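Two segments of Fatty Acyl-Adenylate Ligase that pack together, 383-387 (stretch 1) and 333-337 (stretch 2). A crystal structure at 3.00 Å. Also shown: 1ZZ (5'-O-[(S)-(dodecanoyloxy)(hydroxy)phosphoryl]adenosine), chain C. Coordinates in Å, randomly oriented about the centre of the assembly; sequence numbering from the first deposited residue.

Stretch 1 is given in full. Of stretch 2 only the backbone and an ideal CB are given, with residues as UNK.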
# COMPACT_ATOMS: atom_id res chain seq x y z
N PHE A 383 -18.42 4.66 8.08
CA PHE A 383 -17.08 5.03 7.63
C PHE A 383 -16.10 5.13 8.79
O PHE A 383 -16.47 5.52 9.89
CB PHE A 383 -17.12 6.31 6.80
CG PHE A 383 -17.83 6.15 5.50
CD1 PHE A 383 -17.24 5.45 4.46
CD2 PHE A 383 -19.10 6.67 5.32
CE1 PHE A 383 -17.90 5.28 3.25
CE2 PHE A 383 -19.78 6.50 4.11
CZ PHE A 383 -19.18 5.81 3.08
N VAL A 384 -14.85 4.75 8.56
CA VAL A 384 -13.88 4.75 9.64
C VAL A 384 -13.13 6.08 9.74
O VAL A 384 -12.70 6.64 8.74
CB VAL A 384 -12.90 3.57 9.50
CG1 VAL A 384 -11.83 3.62 10.56
CG2 VAL A 384 -13.65 2.27 9.60
N ASN A 385 -12.99 6.58 10.96
CA ASN A 385 -12.23 7.79 11.24
C ASN A 385 -10.75 7.55 10.95
O ASN A 385 -10.11 6.69 11.56
CB ASN A 385 -12.43 8.20 12.70
CG ASN A 385 -11.85 9.56 13.03
OD1 ASN A 385 -10.71 9.87 12.66
ND2 ASN A 385 -12.62 10.37 13.74
N CYS A 386 -10.20 8.31 10.01
CA CYS A 386 -8.82 8.13 9.57
C CYS A 386 -7.90 9.23 10.06
O CYS A 386 -6.79 9.37 9.57
CB CYS A 386 -8.74 8.03 8.05
SG CYS A 386 -9.38 6.47 7.37
N GLY A 387 -8.36 10.02 11.03
CA GLY A 387 -7.47 10.97 11.68
C GLY A 387 -7.60 12.38 11.15
O GLY A 387 -8.42 12.65 10.27
N UNK A 333 -5.38 1.28 14.96
CA UNK A 333 -5.19 2.61 14.43
C UNK A 333 -5.45 2.66 12.94
O UNK A 333 -4.56 2.39 12.14
CB UNK A 333 -3.77 3.10 14.73
N UNK A 334 -6.67 3.00 12.56
CA UNK A 334 -6.96 3.24 11.16
C UNK A 334 -6.17 4.45 10.67
O UNK A 334 -6.10 5.45 11.38
CB UNK A 334 -8.46 3.45 10.95
N UNK A 335 -5.59 4.34 9.48
CA UNK A 335 -4.81 5.42 8.90
C UNK A 335 -4.96 5.49 7.37
O UNK A 335 -5.41 4.54 6.74
CB UNK A 335 -3.34 5.25 9.27
N UNK A 336 -4.58 6.63 6.79
CA UNK A 336 -4.78 6.89 5.37
C UNK A 336 -3.50 7.41 4.72
O UNK A 336 -2.72 8.12 5.36
CB UNK A 336 -5.92 7.89 5.17
N UNK A 337 -3.29 7.07 3.46
CA UNK A 337 -2.11 7.53 2.74
C UNK A 337 -2.12 7.19 1.26
O UNK A 337 -3.05 6.56 0.76
CB UNK A 337 -0.86 6.93 3.38
P 1ZZ C . -0.68 3.43 -2.14
C1 1ZZ C . 5.83 2.28 11.16
N1 1ZZ C . -6.36 4.16 0.42
O1 1ZZ C . -1.51 2.23 0.86
C2 1ZZ C . 5.04 3.20 10.27
N2 1ZZ C . -5.78 4.13 2.56
O2 1ZZ C . -0.15 3.47 -0.58
C3 1ZZ C . 4.00 2.57 9.34
N3 1ZZ C . -8.87 4.22 0.87
O3 1ZZ C . -0.26 4.63 -3.10
C4 1ZZ C . 3.11 3.58 8.60
N4 1ZZ C . -9.44 4.21 3.12
O4 1ZZ C . -0.24 2.28 -2.77
C5 1ZZ C . 1.77 3.18 7.97
N5 1ZZ C . -7.68 4.17 4.80
O5 1ZZ C . -2.27 3.44 -2.11
C6 1ZZ C . 1.39 4.08 6.82
O6 1ZZ C . -4.90 3.89 -1.30
C7 1ZZ C . -0.05 4.43 6.55
O7 1ZZ C . -7.60 5.74 -2.63
C8 1ZZ C . -0.43 4.71 5.12
O8 1ZZ C . -5.17 7.24 -2.52
C9 1ZZ C . -1.58 3.92 4.46
C10 1ZZ C . -1.40 3.32 3.09
C11 1ZZ C . -0.65 3.87 1.96
C12 1ZZ C . -0.91 3.24 0.68
C13 1ZZ C . -2.87 4.68 -2.40
C14 1ZZ C . -4.40 4.76 -2.33
C15 1ZZ C . -5.20 6.01 -1.90
C16 1ZZ C . -6.54 5.42 -1.77
C17 1ZZ C . -6.27 4.14 -1.06
C18 1ZZ C . -5.32 4.13 1.26
C19 1ZZ C . -7.17 4.17 2.49
C20 1ZZ C . -7.54 4.18 1.23
C21 1ZZ C . -9.80 4.23 1.86
C22 1ZZ C . -8.08 4.18 3.45

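Residues 333-337 form a strand that packs against stretch 1. The backbones come nearest at Cys386 and position 335, whose CA atoms lie 4.9 Å apart, yet no hydrogen bond crosses between the stretches. The contact is one of packing, with backbone atoms taking part beside side chains.

At position 333 the CA-to-CB bond points sideways, and nothing of stretch 1 comes within 5.5 Å of the ideal CB. With phi/psi of -134/94 the backbone asks for nothing unusual, so this contact leaves the choice wide. The deposited residue is Met333, as selenomethionine, with chi1 and chi2 both t and chi3 p; its CG, the side-chain atom nearest to stretch 1, is still 7.4 Å from Asn385 O.

Position 334 faces stretch 1 directly. Its ideal CB lies 3.4 Å from Val384 CG1, a tight approach, 3.7 Å from Asn385 O and 4.8 Å from Cys386 SG. A methyl group and a sulfur favour a compact apolar side chain such as alanine, valine or proline; the carbonyl oxygen could also accept a hydrogen bond from a small hydroxyl. The angles, -64/137, lie in the region open to proline without demanding it. The residue is Pro334, its ring in the C-gamma exo pucker. Its CB rests 3.4 Å from CG1 of Val384, whose chi1 is t, and 3.6 Å from Asn385 O. Together with positions 335 and 336 it covers part of stretch 1, where Asn385 OD1 accepts a hydrogen bond from Gly387 N at 2.9 Å.

At position 335 CA-to-CB points away from stretch 1, and the ideal CB is 5.4 Å from Cys386 O. Extended angles of -145/163 suit many strand residues, while the acyl chain of the ligand on that side favours something small or apolar. Cys335 fills the place with chi1 p. Its backbone does the more specific work: Cys335 O accepts a hydrogen bond from 1ZZ N5 at 3.0 Å, and Cys386 SG lies 3.8 Å from that same N5, so both stretches border the adenine amino group.

Position 336 again points toward stretch 1, its ideal CB 4.0 Å from Cys386 CB. The adenine lies nearby, so an aliphatic side chain or an aromatic one able to run alongside the base would be plausible. Tyr336 is found, with chi1 t. Its CB packs 4.0 Å from Cys386 CB, but the end of the side chain leads away from stretch 1. The ring presents its edge to the ligand, with CD1 3.6 Å from 1ZZ N2, and OH is hydrogen-bonded elsewhere in the structure.

Position 337 is out of reach of stretch 1, and the ligand sets the limit here. An ideal CB would lie 2.8 Å from 1ZZ C8, a clash with the acyl chain, so a residue without a side chain is expected; the fully extended angles, -172/177, suit one too. Gly337 meets this requirement, and its O approaches 1ZZ C18 at 3.4 Å.

Stretch 2, residues 333-337: MPCYG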
# COMPACT_ATOMS: atom_id res chain seq x y z
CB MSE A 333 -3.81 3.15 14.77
CG MSE A 333 -3.79 4.67 14.84
SE MSE A 333 -2.02 5.45 15.14
CE MSE A 333 -1.19 4.84 13.50
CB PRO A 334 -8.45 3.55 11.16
CG PRO A 334 -8.97 2.87 12.37
CD PRO A 334 -7.89 3.03 13.38
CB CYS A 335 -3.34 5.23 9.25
SG CYS A 335 -2.69 3.74 8.56
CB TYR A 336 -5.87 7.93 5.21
CG TYR A 336 -6.04 8.48 3.82
CD1 TYR A 336 -6.32 7.64 2.75
CD2 TYR A 336 -5.96 9.84 3.58
CE1 TYR A 336 -6.50 8.14 1.49
CE2 TYR A 336 -6.14 10.35 2.32
CZ TYR A 336 -6.41 9.49 1.28
OH TYR A 336 -6.58 10.00 0.02
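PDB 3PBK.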